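6-phospho-beta-d glycosidase (Streptococcus pyogenes, PDB 5FOO) probably hydrolyses 6-phospho-beta-glucosides as a glycoside hydrolase of family 1, and binds the glucose-6-phosphate analogue 6-phosphocyclophellitol in its pocket. Local coordinates at residues Asn334-Trp339 with Gly370-Asp375; Ile384-Arg389 with Arg445-Ala450. The protein carries 1 engineered substitution. All blocks are in the same frame, centred on the assembly; numbering follows the deposited sequence.

Contact 1. Residues Asn334-Trp339 with Gly370-Asp375; sequences NVDKGW and GISGED. With JAZ (6-phosphocyclophellitol), chain G.
Asp336 reaches across to Ser372 with a single carboxylate oxygen. Followed outward from the backbone, Asp336 CB is 4.1 Å from Ser372 OG. CG, set anti to the carbonyl carbon, comes nearer, 3.2 Å from Ser372 OG. OD2 then accepts the backbone N of Ser372 at 2.8 Å and, by a weak bond, Ser372 OG at 2.9 Å. The amide nitrogen meets OD2 from above the carboxylate plane, 38° out of it, and the N-H...O angle of 147° marks a bent bond. OD1 takes no part in this grip, since its approach to Ser372 OG has a poor angle. Asp336 OD2 also lies 3.5 Å from Ile371 CG2, a methyl group that borders the polar pair.

A separate, straighter bond runs from Asn334 ND2 to Gly370 O (3.1 Å, N-H...O 165°), with the acceptor almost in the amide plane. Ile371 CD1 packs against the same amide, 3.3 Å from Asn334 OD1. Lys337 starts close to Gly370; a bend at chi2 sets its CD, and the extended chain beyond leads NZ to the ligand, where NZ donates to phosphate oxygen O13 at 2.8 Å and weakly to O11. On the way CE rests over one face of Trp339, toward the rim.

Asn334 stands opposite two residues, Gly338 and Trp339, a G1 beta bulge in which Gly338 takes the positive phi. The hairpin turn of 334-339 is thus tied to the loop after barrel strand 362-367, beside the phosphate-binding end of the 6-phosphocyclophellitol pocket.

Contact 2. Residues Ile384-Arg389 with Arg445-Ala450; sequences IQDDYR and RPKASA
Asp386 and Ser449 form the tight centre of this contact, joined by two hydrogen bonds that use both carboxylate oxygens. Ser449 OG donates to Asp386 OD2 at 2.6 Å, and the backbone N of Ser449 donates to Asp386 OD1 at 2.8 Å. Both donors arrive on the syn side, modestly out of the carboxylate plane, so one residue engages the two oxygens together. OD2 has a further partner: Arg389 NH1 approaches its anti lone pair at 2.8 Å, nearly in the guanidinium plane, completing a salt bridge. Two strong donors on OD2 would be expected to favour the charged carboxylate. The torsion that puts Asp386 CG between its backbone N and carbonyl carbon (chi1 55°) directs the group toward Ser449.

Next to this centre, Ala448 N donates to Ile384 O at 3.0 Å in an almost linear bond (177°). Ile384 and Lys447 lie side by side and point the same way, with Ile384 CB 4.0 Å from Lys447 CG. Lys447 NZ stands only 3.5 Å from Arg389 NH1; the closeness of like charges is probably offset by Glu374, which forms salt bridges with both.

The outer side is looser. Gln385 is partly exposed, its CB points away from 445-450, and it buries little area there. Ile384 N donates to a water at 2.9 Å, which probably also donates to Pro446 O.

Asp386 occupies the N-cap position of helix 387-405, but its carboxylate is spent on Ser449 and Arg389 and does not cap that helix. Ser449 belongs to the first turn of helix 448-459. The contact therefore joins the starts of two helices, with strand 435-437, the antiparallel partner of 444-446, flanking Ile384 and Lys447 through Glu436.

In the fold
Contact 1 and contact 2 follow one another along the chain, with centres about 14 Å apart, and Glu374 couples them directly. Its OE1 lies 2.6 Å from Lys447 NZ in a salt bridge, and its OE2 lies 2.5 Å from Tyr388 OH, a probable hydrogen bond. Hydrophobic packing reinforces the junction, with Ile371 CG1 3.5 Å from Tyr388 CE2. Both contacts lie on the same side of the chain's centre, but they relate differently to the ligand. Contact 1 supplies pocket residues Lys337 and Trp339, whereas the Arg389 side chain of contact 2 is about 10 Å from 6-phosphocyclophellitol.

Contact 1. Residues Asn334-Trp339 with Gly370-Asp375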
loop_
_atom_site.group_PDB
_atom_site.type_symbol
_atom_site.label_atom_id
_atom_site.label_comp_id
_atom_site.label_asym_id
_atom_site.label_seq_id
_atom_site.Cartn_x
_atom_site.Cartn_y
_atom_site.Cartn_z
ATOM N N ASN A 334 -10.708 17.580 3.638
ATOM C CA ASN A 334 -10.833 16.947 4.933
ATOM C C ASN A 334 -9.945 17.789 5.866
ATOM O O ASN A 334 -8.685 17.749 5.781
ATOM C CB ASN A 334 -10.314 15.520 4.838
ATOM C CG ASN A 334 -10.277 14.806 6.166
ATOM O OD1 ASN A 334 -10.488 15.404 7.228
ATOM N ND2 ASN A 334 -9.988 13.514 6.117
ATOM N N VAL A 335 -10.582 18.557 6.743
ATOM C CA VAL A 335 -9.812 19.531 7.603
ATOM C C VAL A 335 -8.834 18.869 8.554
ATOM O O VAL A 335 -7.697 19.309 8.607
ATOM C CB VAL A 335 -10.767 20.494 8.354
ATOM C CG1 VAL A 335 -10.045 21.358 9.412
ATOM C CG2 VAL A 335 -11.498 21.388 7.347
ATOM N N ASP A 336 -9.220 17.778 9.250
ATOM C CA ASP A 336 -8.286 17.029 10.195
ATOM C C ASP A 336 -6.993 16.594 9.539
ATOM O O ASP A 336 -5.961 16.535 10.156
ATOM C CB ASP A 336 -8.903 15.745 10.800
ATOM C CG ASP A 336 -9.863 16.012 11.934
ATOM O OD1 ASP A 336 -9.989 17.167 12.442
ATOM O OD2 ASP A 336 -10.537 15.026 12.295
ATOM N N LYS A 337 -7.068 16.256 8.276
ATOM C CA LYS A 337 -5.956 15.673 7.607
ATOM C C LYS A 337 -5.189 16.647 6.684
ATOM O O LYS A 337 -4.067 16.357 6.276
ATOM C CB LYS A 337 -6.576 14.478 6.832
ATOM C CG LYS A 337 -5.623 13.432 6.358
ATOM C CD LYS A 337 -4.925 12.601 7.428
ATOM C CE LYS A 337 -3.736 12.043 6.680
ATOM N NZ LYS A 337 -2.598 11.550 7.484
ATOM N N GLY A 338 -5.814 17.774 6.307
ATOM C CA GLY A 338 -5.272 18.668 5.288
ATOM C C GLY A 338 -5.250 18.055 3.892
ATOM O O GLY A 338 -4.425 18.438 3.071
ATOM N N TRP A 339 -6.165 17.122 3.593
ATOM C CA TRP A 339 -6.205 16.497 2.282
ATOM C C TRP A 339 -7.425 16.878 1.483
ATOM O O TRP A 339 -8.563 16.844 1.986
ATOM C CB TRP A 339 -6.192 14.973 2.421
ATOM C CG TRP A 339 -4.848 14.389 2.768
ATOM C CD1 TRP A 339 -3.683 15.062 2.908
ATOM C CD2 TRP A 339 -4.542 13.007 3.029
ATOM N NE1 TRP A 339 -2.677 14.194 3.228
ATOM C CE2 TRP A 339 -3.173 12.925 3.288
ATOM C CE3 TRP A 339 -5.301 11.829 3.062
ATOM C CZ2 TRP A 339 -2.533 11.710 3.603
ATOM C CZ3 TRP A 339 -4.687 10.664 3.351
ATOM C CH2 TRP A 339 -3.302 10.601 3.615
ATOM N N GLY A 370 -9.626 9.286 7.058
ATOM C CA GLY A 370 -9.137 9.279 8.415
ATOM C C GLY A 370 -9.525 10.583 9.115
ATOM O O GLY A 370 -9.331 11.661 8.530
ATOM N N ILE A 371 -10.021 10.478 10.353
ATOM C CA ILE A 371 -10.600 11.608 11.127
ATOM C C ILE A 371 -10.149 11.423 12.557
ATOM O O ILE A 371 -10.068 10.289 13.030
ATOM C CB ILE A 371 -12.150 11.534 11.032
ATOM C CG1 ILE A 371 -12.583 11.845 9.597
ATOM C CG2 ILE A 371 -12.914 12.434 11.999
ATOM C CD1 ILE A 371 -12.152 13.222 9.134
ATOM N N SER A 372 -9.814 12.510 13.242
ATOM C CA SER A 372 -9.560 12.480 14.702
ATOM C C SER A 372 -10.832 12.714 15.548
ATOM O O SER A 372 -11.909 13.027 15.037
ATOM C CB SER A 372 -8.474 13.497 15.073
ATOM O OG SER A 372 -8.927 14.780 14.742
ATOM N N GLY A 373 -10.713 12.493 16.844
ATOM C CA GLY A 373 -11.780 12.830 17.769
ATOM C C GLY A 373 -13.137 12.222 17.446
ATOM O O GLY A 373 -14.198 12.899 17.596
ATOM N N GLU A 374 -13.140 10.940 17.046
ATOM C CA GLU A 374 -14.404 10.348 16.615
ATOM C C GLU A 374 -15.346 10.120 17.788
ATOM O O GLU A 374 -16.500 9.777 17.562
ATOM C CB GLU A 374 -14.204 9.020 15.845
ATOM C CG GLU A 374 -13.521 9.175 14.500
ATOM C CD GLU A 374 -13.689 7.955 13.613
ATOM O OE1 GLU A 374 -13.426 6.804 14.099
ATOM O OE2 GLU A 374 -14.101 8.183 12.450
ATOM N N ASP A 375 -14.843 10.235 19.031
ATOM C CA ASP A 375 -15.716 10.338 20.223
ATOM C C ASP A 375 -16.805 11.305 20.093
ATOM O O ASP A 375 -17.917 11.059 20.506
ATOM C CB ASP A 375 -14.958 10.734 21.458
ATOM C CG ASP A 375 -14.872 9.619 22.387
ATOM O OD1 ASP A 375 -15.897 9.336 23.062
ATOM O OD2 ASP A 375 -13.812 8.980 22.371
HETATM C C2 JAZ G . -1.707 4.113 5.716
HETATM C C3 JAZ G . -1.459 2.820 4.910
HETATM C C4 JAZ G . -1.044 3.150 3.480
HETATM C C5 JAZ G . -2.079 3.994 2.751
HETATM C C6 JAZ G . -2.439 5.216 3.567
HETATM C C7 JAZ G . -2.823 4.869 5.005
HETATM C C8 JAZ G . -3.329 6.083 5.780
HETATM O O9 JAZ G . -2.252 7.013 5.860
HETATM P P10 JAZ G . -2.150 7.968 7.125
HETATM O O11 JAZ G . -0.900 8.738 6.885
HETATM O O12 JAZ G . -2.319 7.220 8.381
HETATM O O13 JAZ G . -3.334 8.830 7.065
HETATM O O14 JAZ G . -1.365 6.164 3.514
HETATM O O15 JAZ G . -2.164 3.809 7.038
HETATM O O16 JAZ G . -0.408 2.139 5.547
HETATM O O17 JAZ G . -0.788 1.955 2.762
#

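Contact 2. Residues Ile384-Arg389 with Arg445-Ala450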
loop_
_atom_site.group_PDB
_atom_site.type_symbol
_atom_site.label_atom_id
_atom_site.label_comp_id
_atom_site.label_asym_id
_atom_site.label_seq_id
_atom_site.Cartn_x
_atom_site.Cartn_y
_atom_site.Cartn_z
ATOM N N ILE A 384 -20.163 4.994 17.100
ATOM C CA ILE A 384 -19.725 6.096 16.282
ATOM C C ILE A 384 -20.569 6.237 15.017
ATOM O O ILE A 384 -20.633 5.327 14.246
ATOM C CB ILE A 384 -18.229 5.970 15.925
ATOM C CG1 ILE A 384 -17.367 6.019 17.201
ATOM C CG2 ILE A 384 -17.813 7.109 15.008
ATOM C CD1 ILE A 384 -15.886 5.732 16.990
ATOM N N GLN A 385 -21.206 7.396 14.825
ATOM C CA GLN A 385 -22.004 7.698 13.629
ATOM C C GLN A 385 -21.175 8.390 12.636
ATOM O O GLN A 385 -21.261 9.597 12.486
ATOM C CB GLN A 385 -23.188 8.601 13.972
ATOM C CG GLN A 385 -24.072 7.982 15.026
ATOM C CD GLN A 385 -24.517 6.561 14.669
ATOM O OE1 GLN A 385 -24.118 5.592 15.315
ATOM N NE2 GLN A 385 -25.332 6.436 13.645
ATOM N N ASP A 386 -20.394 7.611 11.900
ATOM C CA ASP A 386 -19.433 8.165 10.942
ATOM C C ASP A 386 -20.036 8.336 9.588
ATOM O O ASP A 386 -19.573 7.703 8.610
ATOM C CB ASP A 386 -18.148 7.308 10.878
ATOM C CG ASP A 386 -18.403 5.818 10.571
ATOM O OD1 ASP A 386 -19.529 5.286 10.759
ATOM O OD2 ASP A 386 -17.434 5.143 10.200
ATOM N N ASP A 387 -21.063 9.186 9.477
ATOM C CA ASP A 387 -21.679 9.412 8.154
ATOM C C ASP A 387 -20.760 10.111 7.162
ATOM O O ASP A 387 -20.918 9.900 5.960
ATOM C CB ASP A 387 -23.114 9.969 8.161
ATOM C CG ASP A 387 -23.326 11.039 9.147
ATOM O OD1 ASP A 387 -22.491 11.976 9.222
ATOM O OD2 ASP A 387 -24.356 10.931 9.859
ATOM N N TYR A 388 -19.807 10.929 7.641
ATOM C CA TYR A 388 -18.728 11.415 6.781
ATOM C C TYR A 388 -17.990 10.248 6.058
ATOM O O TYR A 388 -17.606 10.382 4.927
ATOM C CB TYR A 388 -17.723 12.259 7.548
ATOM C CG TYR A 388 -17.250 11.600 8.817
ATOM C CD1 TYR A 388 -17.915 11.819 10.018
ATOM C CD2 TYR A 388 -16.120 10.796 8.832
ATOM C CE1 TYR A 388 -17.497 11.186 11.199
ATOM C CE2 TYR A 388 -15.670 10.187 10.008
ATOM C CZ TYR A 388 -16.371 10.391 11.184
ATOM O OH TYR A 388 -15.995 9.806 12.341
ATOM N N ARG A 389 -17.767 9.117 6.730
ATOM C CA ARG A 389 -17.022 7.984 6.118
ATOM C C ARG A 389 -17.894 7.219 5.079
ATOM O O ARG A 389 -17.464 6.895 3.973
ATOM C CB ARG A 389 -16.517 7.039 7.208
ATOM C CG ARG A 389 -15.713 5.878 6.643
ATOM C CD ARG A 389 -14.921 5.164 7.699
ATOM N NE ARG A 389 -13.924 6.069 8.216
ATOM C CZ ARG A 389 -13.918 6.601 9.434
ATOM N NH1 ARG A 389 -14.873 6.310 10.340
ATOM N NH2 ARG A 389 -12.918 7.463 9.743
ATOM N N ARG A 445 -15.542 -2.053 18.360
ATOM C CA ARG A 445 -16.925 -1.718 18.248
ATOM C C ARG A 445 -17.230 -1.184 16.870
ATOM O O ARG A 445 -16.730 -0.116 16.493
ATOM C CB ARG A 445 -17.286 -0.654 19.294
ATOM C CG ARG A 445 -18.734 -0.257 19.118
ATOM C CD ARG A 445 -19.394 0.269 20.374
ATOM N NE ARG A 445 -20.840 0.184 20.136
ATOM C CZ ARG A 445 -21.800 0.662 20.926
ATOM N NH1 ARG A 445 -21.506 1.296 22.067
ATOM N NH2 ARG A 445 -23.077 0.512 20.544
ATOM N N PRO A 446 -18.066 -1.904 16.106
ATOM C CA PRO A 446 -18.438 -1.451 14.741
ATOM C C PRO A 446 -18.974 -0.047 14.729
ATOM O O PRO A 446 -19.750 0.311 15.619
ATOM C CB PRO A 446 -19.560 -2.408 14.356
ATOM C CG PRO A 446 -19.188 -3.691 15.074
ATOM C CD PRO A 446 -18.557 -3.278 16.390
ATOM N N LYS A 447 -18.610 0.720 13.708
ATOM C CA LYS A 447 -19.156 2.058 13.511
ATOM C C LYS A 447 -20.317 1.928 12.542
ATOM O O LYS A 447 -20.517 0.859 11.899
ATOM C CB LYS A 447 -18.102 3.042 12.962
ATOM C CG LYS A 447 -16.762 2.973 13.639
ATOM C CD LYS A 447 -15.799 4.049 13.111
ATOM C CE LYS A 447 -14.383 3.828 13.636
ATOM N NZ LYS A 447 -13.315 4.490 12.848
ATOM N N ALA A 448 -21.103 2.996 12.425
ATOM C CA ALA A 448 -22.162 2.989 11.428
ATOM C C ALA A 448 -21.690 2.587 10.027
ATOM O O ALA A 448 -22.469 2.006 9.275
ATOM C CB ALA A 448 -22.836 4.331 11.338
ATOM N N SER A 449 -20.466 2.938 9.651
ATOM C CA SER A 449 -20.025 2.643 8.292
ATOM C C SER A 449 -19.836 1.145 8.106
ATOM O O SER A 449 -19.982 0.670 7.004
ATOM C CB SER A 449 -18.751 3.377 7.910
ATOM O OG SER A 449 -17.779 3.012 8.812
ATOM N N ALA A 450 -19.574 0.403 9.171
ATOM C CA ALA A 450 -19.461 -1.054 9.059
ATOM C C ALA A 450 -20.774 -1.704 8.604
ATOM O O ALA A 450 -20.723 -2.663 7.816
ATOM C CB ALA A 450 -19.024 -1.664 10.378
HETATM O O HOH W 1 -18.359 2.757 17.325
#